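Local coordinates for quinoline 2-oxidoreductase large subunit (Pseudomonas putida, PDB 1T3Q), which probably hydroxylates quinoline at its 2-position, as the large, molybdenum cofactor-binding subunit of a molybdenum hydroxylase of the xanthine dehydrogenase family, at residues P493-S505 and D528-G541. Residues are numbered along the deposited sequence; the frame is centred on the assembly and turned at random.
Sequences PTGKVTVTTSLAS and DVVIQAGSTKNTYG
V497-T501 and V529-Q532 pair as parallel strands of a beta-alpha-beta unit in the molybdopterin cofactor-binding domain, with helix 510-522 as the crossover. Five backbone hydrogen bonds join them. V497 N donates to D528 O, and V497 O accepts from V530 N. V499 repeats the pattern: its N donates to V530 O and its O accepts from Q532 N at 2.7 Å. T501 N closes the series on Q532 O.

On the helix side, I531 CD1 packs on V499 CB at 3.6 Å, and V499 and I531 also touch helix 510-522. On the other face, the Q532 amide lies against T498 CG2, with CD 3.5 Å from that methyl. Q532 NE2 donates to T500 OG1 at 3.0 Å, close to the amide plane but bent (133° at the hydrogen). T500 has CG2 anti to its backbone N and OG1 beside it (chi1 -56°), which brings the hydroxyl to the amide. T500 OG1 also bonds N538 ND2 of the second subunit, and K537 O bonds Q532 NE2 of that subunit. A leucine in place of Q532 would probably cost T500 OG1 its amide donor, leaving it to N538 of the second subunit, and remove the donor to K537 O across the subunit boundary.

Water serves the ends. One molecule donates to G495 O and D528 OD1. Another donates to S502 O, and to G541 O at 2.6 Å.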
ATOM      1  N   PRO B 493     -22.707   5.642   6.944  1.00 20.62           N
ATOM      2  CA  PRO B 493     -24.126   5.290   6.821  1.00 21.93           C
ATOM      3  C   PRO B 493     -24.723   4.434   7.937  1.00 22.93           C
ATOM      4  O   PRO B 493     -25.849   4.679   8.365  1.00 21.96           O
ATOM      5  CB  PRO B 493     -24.192   4.595   5.466  1.00 22.51           C
ATOM      6  CG  PRO B 493     -23.157   5.324   4.679  1.00 24.15           C
ATOM      7  CD  PRO B 493     -22.007   5.421   5.664  1.00 22.49           C
ATOM      8  N   THR B 494     -23.980   3.436   8.408  1.00 22.81           N
ATOM      9  CA  THR B 494     -24.493   2.567   9.463  1.00 23.26           C
ATOM     10  C   THR B 494     -24.381   3.171  10.858  1.00 23.06           C
ATOM     11  O   THR B 494     -24.732   2.529  11.848  1.00 24.19           O
ATOM     12  CB  THR B 494     -23.785   1.192   9.456  1.00 22.59           C
ATOM     13  OG1 THR B 494     -22.379   1.366   9.677  1.00 22.08           O
ATOM     14  CG2 THR B 494     -24.002   0.500   8.121  1.00 21.97           C
ATOM     15  N   GLY B 495     -23.895   4.407  10.939  1.00 21.02           N
ATOM     16  CA  GLY B 495     -23.770   5.058  12.231  1.00 19.94           C
ATOM     17  C   GLY B 495     -22.393   4.998  12.869  1.00 19.28           C
ATOM     18  O   GLY B 495     -22.219   5.427  14.008  1.00 18.88           O
ATOM     19  N   LYS B 496     -21.415   4.451  12.155  1.00 16.23           N
ATOM     20  CA  LYS B 496     -20.064   4.378  12.686  1.00 16.12           C
ATOM     21  C   LYS B 496     -19.384   5.701  12.340  1.00 16.90           C
ATOM     22  O   LYS B 496     -19.916   6.476  11.546  1.00 16.35           O
ATOM     23  CB  LYS B 496     -19.316   3.184  12.083  1.00 17.19           C
ATOM     24  CG  LYS B 496     -19.960   1.837  12.408  1.00 18.26           C
ATOM     25  CD  LYS B 496     -20.145   1.660  13.911  1.00 19.57           C
ATOM     26  CE  LYS B 496     -20.632   0.260  14.278  1.00 21.10           C
ATOM     27  NZ  LYS B 496     -21.943  -0.081  13.667  1.00 24.09           N
ATOM     28  N   VAL B 497     -18.226   5.964  12.934  1.00 16.59           N
ATOM     29  CA  VAL B 497     -17.534   7.229  12.703  1.00 16.11           C
ATOM     30  C   VAL B 497     -16.089   7.070  12.229  1.00 16.77           C
ATOM     31  O   VAL B 497     -15.318   6.312  12.813  1.00 16.59           O
ATOM     32  CB  VAL B 497     -17.532   8.076  13.993  1.00 15.73           C
ATOM     33  CG1 VAL B 497     -16.861   9.412  13.748  1.00 18.54           C
ATOM     34  CG2 VAL B 497     -18.960   8.280  14.482  1.00 14.82           C
ATOM     35  N   THR B 498     -15.734   7.808  11.178  1.00 16.22           N
ATOM     36  CA  THR B 498     -14.382   7.778  10.619  1.00 16.38           C
ATOM     37  C   THR B 498     -13.748   9.156  10.782  1.00 17.06           C
ATOM     38  O   THR B 498     -14.236  10.141  10.226  1.00 17.15           O
ATOM     39  CB  THR B 498     -14.400   7.418   9.124  1.00 16.68           C
ATOM     40  OG1 THR B 498     -15.003   6.130   8.952  1.00 19.16           O
ATOM     41  CG2 THR B 498     -12.976   7.389   8.562  1.00 15.89           C
ATOM     42  N   VAL B 499     -12.671   9.217  11.558  1.00 16.62           N
ATOM     43  CA  VAL B 499     -11.960  10.464  11.813  1.00 18.16           C
ATOM     44  C   VAL B 499     -10.616  10.451  11.095  1.00 19.01           C
ATOM     45  O   VAL B 499      -9.913   9.440  11.102  1.00 20.27           O
ATOM     46  CB  VAL B 499     -11.694  10.652  13.329  1.00 16.10           C
ATOM     47  CG1 VAL B 499     -10.943  11.951  13.581  1.00 17.53           C
ATOM     48  CG2 VAL B 499     -13.009  10.642  14.089  1.00 18.12           C
ATOM     49  N   THR B 500     -10.271  11.567  10.461  1.00 18.22           N
ATOM     50  CA  THR B 500      -8.991  11.673   9.778  1.00 18.34           C
ATOM     51  C   THR B 500      -8.248  12.836  10.416  1.00 18.23           C
ATOM     52  O   THR B 500      -8.777  13.944  10.537  1.00 17.42           O
ATOM     53  CB  THR B 500      -9.151  11.929   8.265  1.00 19.30           C
ATOM     54  OG1 THR B 500      -9.962  10.897   7.689  1.00 18.52           O
ATOM     55  CG2 THR B 500      -7.782  11.912   7.578  1.00 18.84           C
ATOM     56  N   THR B 501      -7.027  12.573  10.855  1.00 17.94           N
ATOM     57  CA  THR B 501      -6.233  13.606  11.494  1.00 19.34           C
ATOM     58  C   THR B 501      -4.874  13.796  10.832  1.00 20.92           C
ATOM     59  O   THR B 501      -4.353  12.909  10.154  1.00 19.31           O
ATOM     60  CB  THR B 501      -6.029  13.291  12.989  1.00 18.83           C
ATOM     61  OG1 THR B 501      -5.330  14.373  13.612  1.00 20.06           O
ATOM     62  CG2 THR B 501      -5.233  12.003  13.168  1.00 19.99           C
ATOM     63  N   SER B 502      -4.322  14.983  11.039  1.00 21.80           N
ATOM     64  CA  SER B 502      -3.031  15.373  10.512  1.00 22.70           C
ATOM     65  C   SER B 502      -1.981  15.106  11.592  1.00 22.97           C
ATOM     66  O   SER B 502      -0.777  15.229  11.362  1.00 22.58           O
ATOM     67  CB  SER B 502      -3.078  16.857  10.160  1.00 26.19           C
ATOM     68  OG  SER B 502      -3.842  17.565  11.134  1.00 26.54           O
ATOM     69  N   LEU B 503      -2.459  14.748  12.778  1.00 20.10           N
ATOM     70  CA  LEU B 503      -1.588  14.430  13.906  1.00 21.64           C
ATOM     71  C   LEU B 503      -0.908  13.086  13.628  1.00 22.18           C
ATOM     72  O   LEU B 503      -1.549  12.148  13.157  1.00 23.20           O
ATOM     73  CB  LEU B 503      -2.422  14.324  15.190  1.00 20.15           C
ATOM     74  CG  LEU B 503      -2.519  15.496  16.177  1.00 24.96           C
ATOM     75  CD1 LEU B 503      -2.252  16.815  15.498  1.00 23.77           C
ATOM     76  CD2 LEU B 503      -3.894  15.482  16.831  1.00 21.43           C
ATOM     77  N   ALA B 504       0.387  13.001  13.911  1.00 20.97           N
ATOM     78  CA  ALA B 504       1.128  11.763  13.703  1.00 22.48           C
ATOM     79  C   ALA B 504       1.581  11.260  15.066  1.00 21.74           C
ATOM     80  O   ALA B 504       2.099  12.021  15.878  1.00 23.73           O
ATOM     81  CB  ALA B 504       2.330  12.011  12.801  1.00 21.81           C
ATOM     82  N   SER B 505       1.380   9.973  15.316  1.00 21.63           N
ATOM     83  CA  SER B 505       1.742   9.379  16.600  1.00 20.94           C
ATOM     84  C   SER B 505       3.104   8.697  16.600  1.00 19.22           C
ATOM     85  O   SER B 505       3.527   8.135  15.595  1.00 19.16           O
ATOM     86  CB  SER B 505       0.672   8.355  17.010  1.00 21.81           C
ATOM     87  OG  SER B 505       0.979   7.753  18.255  1.00 25.72           O
ATOM     88  N   ASP B 528     -17.065   2.508  18.180  1.00 18.51           N
ATOM     89  CA  ASP B 528     -17.704   2.777  16.890  1.00 19.44           C
ATOM     90  C   ASP B 528     -16.948   3.846  16.105  1.00 18.17           C
ATOM     91  O   ASP B 528     -17.408   4.297  15.059  1.00 16.23           O
ATOM     92  CB  ASP B 528     -19.147   3.249  17.083  1.00 21.36           C
ATOM     93  CG  ASP B 528     -20.099   2.117  17.375  1.00 23.97           C
ATOM     94  OD1 ASP B 528     -21.296   2.395  17.585  1.00 25.48           O
ATOM     95  OD2 ASP B 528     -19.654   0.952  17.387  1.00 24.57           O
ATOM     96  N   VAL B 529     -15.790   4.239  16.623  1.00 17.17           N
ATOM     97  CA  VAL B 529     -14.975   5.271  15.993  1.00 17.15           C
ATOM     98  C   VAL B 529     -13.600   4.759  15.592  1.00 17.40           C
ATOM     99  O   VAL B 529     -12.990   3.978  16.319  1.00 17.07           O
ATOM    100  CB  VAL B 529     -14.756   6.453  16.969  1.00 17.87           C
ATOM    101  CG1 VAL B 529     -13.937   7.550  16.298  1.00 17.63           C
ATOM    102  CG2 VAL B 529     -16.095   6.987  17.442  1.00 17.49           C
ATOM    103  N   VAL B 530     -13.105   5.193  14.436  1.00 16.76           N
ATOM    104  CA  VAL B 530     -11.764   4.802  14.027  1.00 17.51           C
ATOM    105  C   VAL B 530     -10.967   6.052  13.669  1.00 18.16           C
ATOM    106  O   VAL B 530     -11.493   6.978  13.051  1.00 17.87           O
ATOM    107  CB  VAL B 530     -11.755   3.826  12.819  1.00 17.74           C
ATOM    108  CG1 VAL B 530     -12.323   4.492  11.574  1.00 17.11           C
ATOM    109  CG2 VAL B 530     -10.330   3.367  12.558  1.00 21.69           C
ATOM    110  N   ILE B 531      -9.709   6.083  14.092  1.00 17.06           N
ATOM    111  CA  ILE B 531      -8.840   7.211  13.804  1.00 17.53           C
ATOM    112  C   ILE B 531      -7.911   6.873  12.639  1.00 18.67           C
ATOM    113  O   ILE B 531      -7.172   5.885  12.679  1.00 18.90           O
ATOM    114  CB  ILE B 531      -7.983   7.591  15.030  1.00 18.69           C
ATOM    115  CG1 ILE B 531      -8.893   7.927  16.217  1.00 16.84           C
ATOM    116  CG2 ILE B 531      -7.085   8.789  14.697  1.00 16.63           C
ATOM    117  CD1 ILE B 531      -9.877   9.054  15.940  1.00 17.15           C
ATOM    118  N   GLN B 532      -7.973   7.700  11.600  1.00 17.47           N
ATOM    119  CA  GLN B 532      -7.143   7.546  10.411  1.00 19.02           C
ATOM    120  C   GLN B 532      -6.060   8.610  10.462  1.00 18.89           C
ATOM    121  O   GLN B 532      -6.357   9.800  10.564  1.00 19.89           O
ATOM    122  CB  GLN B 532      -7.983   7.732   9.142  1.00 18.91           C
ATOM    123  CG  GLN B 532      -8.967   6.613   8.900  1.00 22.32           C
ATOM    124  CD  GLN B 532      -9.722   6.760   7.600  1.00 20.91           C
ATOM    125  OE1 GLN B 532     -10.191   5.774   7.040  1.00 22.10           O
ATOM    126  NE2 GLN B 532      -9.856   7.991   7.116  1.00 21.05           N
ATOM    127  N   ALA B 533      -4.807   8.173  10.400  1.00 19.50           N
ATOM    128  CA  ALA B 533      -3.669   9.080  10.445  1.00 20.35           C
ATOM    129  C   ALA B 533      -2.550   8.502   9.593  1.00 20.80           C
ATOM    130  O   ALA B 533      -2.655   7.383   9.108  1.00 22.05           O
ATOM    131  CB  ALA B 533      -3.198   9.244  11.878  1.00 20.00           C
ATOM    132  N   GLY B 534      -1.483   9.264   9.399  1.00 23.07           N
ATOM    133  CA  GLY B 534      -0.371   8.755   8.614  1.00 22.64           C
ATOM    134  C   GLY B 534      -0.467   8.903   7.105  1.00 22.90           C
ATOM    135  O   GLY B 534       0.177   8.154   6.364  1.00 21.98           O
ATOM    136  N   SER B 535      -1.280   9.849   6.644  1.00 21.15           N
ATOM    137  CA  SER B 535      -1.425  10.119   5.213  1.00 19.91           C
ATOM    138  C   SER B 535      -1.835  11.568   5.006  1.00 19.81           C
ATOM    139  O   SER B 535      -2.726  12.069   5.698  1.00 19.39           O
ATOM    140  CB  SER B 535      -2.479   9.223   4.572  1.00 20.37           C
ATOM    141  OG  SER B 535      -2.663   9.594   3.214  1.00 17.20           O
ATOM    142  N   THR B 536      -1.184  12.233   4.053  1.00 17.06           N
ATOM    143  CA  THR B 536      -1.486  13.627   3.749  1.00 15.98           C
ATOM    144  C   THR B 536      -2.534  13.759   2.639  1.00 16.76           C
ATOM    145  O   THR B 536      -2.775  14.857   2.128  1.00 16.89           O
ATOM    146  CB  THR B 536      -0.217  14.391   3.328  1.00 13.91           C
ATOM    147  OG1 THR B 536       0.387  13.736   2.205  1.00 12.83           O
ATOM    148  CG2 THR B 536       0.779  14.440   4.474  1.00 14.44           C
ATOM    149  N   LYS B 537      -3.158  12.646   2.264  1.00 16.42           N
ATOM    150  CA  LYS B 537      -4.187  12.677   1.225  1.00 16.50           C
ATOM    151  C   LYS B 537      -5.364  13.556   1.632  1.00 16.58           C
ATOM    152  O   LYS B 537      -6.071  14.101   0.780  1.00 16.73           O
ATOM    153  CB  LYS B 537      -4.705  11.270   0.930  1.00 17.84           C
ATOM    154  CG  LYS B 537      -3.866  10.474  -0.055  1.00 22.19           C
ATOM    155  CD  LYS B 537      -4.569   9.162  -0.340  1.00 25.00           C
ATOM    156  CE  LYS B 537      -4.206   8.598  -1.685  1.00 29.61           C
ATOM    157  NZ  LYS B 537      -5.038   7.392  -1.970  1.00 33.48           N
ATOM    158  N   ASN B 538      -5.585  13.672   2.937  1.00 16.98           N
ATOM    159  CA  ASN B 538      -6.673  14.490   3.468  1.00 17.99           C
ATOM    160  C   ASN B 538      -6.276  15.101   4.807  1.00 17.81           C
ATOM    161  O   ASN B 538      -5.550  14.488   5.594  1.00 17.64           O
ATOM    162  CB  ASN B 538      -7.955  13.656   3.615  1.00 18.40           C
ATOM    163  CG  ASN B 538      -8.480  13.153   2.273  1.00 22.77           C
ATOM    164  OD1 ASN B 538      -8.053  12.108   1.769  1.00 21.19           O
ATOM    165  ND2 ASN B 538      -9.394  13.909   1.678  1.00 24.06           N
ATOM    166  N   THR B 539      -6.786  16.309   5.044  1.00 17.96           N
ATOM    167  CA  THR B 539      -6.521  17.139   6.220  1.00 17.09           C
ATOM    168  C   THR B 539      -5.115  17.715   6.094  1.00 18.51           C
ATOM    169  O   THR B 539      -4.339  17.297   5.238  1.00 18.85           O
ATOM    170  CB  THR B 539      -6.647  16.387   7.593  1.00 19.26           C
ATOM    171  OG1 THR B 539      -5.511  15.539   7.811  1.00 18.71           O
ATOM    172  CG2 THR B 539      -7.927  15.573   7.649  1.00 16.27           C
ATOM    173  N   TYR B 540      -4.803  18.692   6.934  1.00 16.76           N
ATOM    174  CA  TYR B 540      -3.495  19.332   6.918  1.00 18.35           C
ATOM    175  C   TYR B 540      -3.203  19.882   8.300  1.00 18.34           C
ATOM    176  O   TYR B 540      -4.033  20.586   8.880  1.00 19.85           O
ATOM    177  CB  TYR B 540      -3.482  20.474   5.894  1.00 16.65           C
ATOM    178  CG  TYR B 540      -2.111  21.065   5.668  1.00 14.88           C
ATOM    179  CD1 TYR B 540      -1.550  21.952   6.583  1.00 14.85           C
ATOM    180  CD2 TYR B 540      -1.358  20.703   4.552  1.00 15.73           C
ATOM    181  CE1 TYR B 540      -0.265  22.467   6.394  1.00 18.56           C
ATOM    182  CE2 TYR B 540      -0.074  21.208   4.356  1.00 16.92           C
ATOM    183  CZ  TYR B 540       0.464  22.085   5.277  1.00 16.77           C
ATOM    184  OH  TYR B 540       1.742  22.556   5.096  1.00 19.36           O
ATOM    185  N   GLY B 541      -2.028  19.569   8.833  1.00 19.43           N
ATOM    186  CA  GLY B 541      -1.696  20.055  10.159  1.00 20.42           C
ATOM    187  C   GLY B 541      -0.216  20.058  10.470  1.00 21.22           C
ATOM    188  O   GLY B 541       0.575  19.415   9.784  1.00 23.80           O
TER
HETATM  189  O   HOH W   1     -22.831   4.332  16.337  1.00 26.94           O
HETATM  190  O   HOH W   2      -4.063  11.174   7.806  1.00 22.45           O
HETATM  191  O   HOH W   3      -1.684  11.948  10.200  1.00 35.20           O
HETATM  192  O   HOH W   4       1.179  16.857  10.070  1.00 31.08           O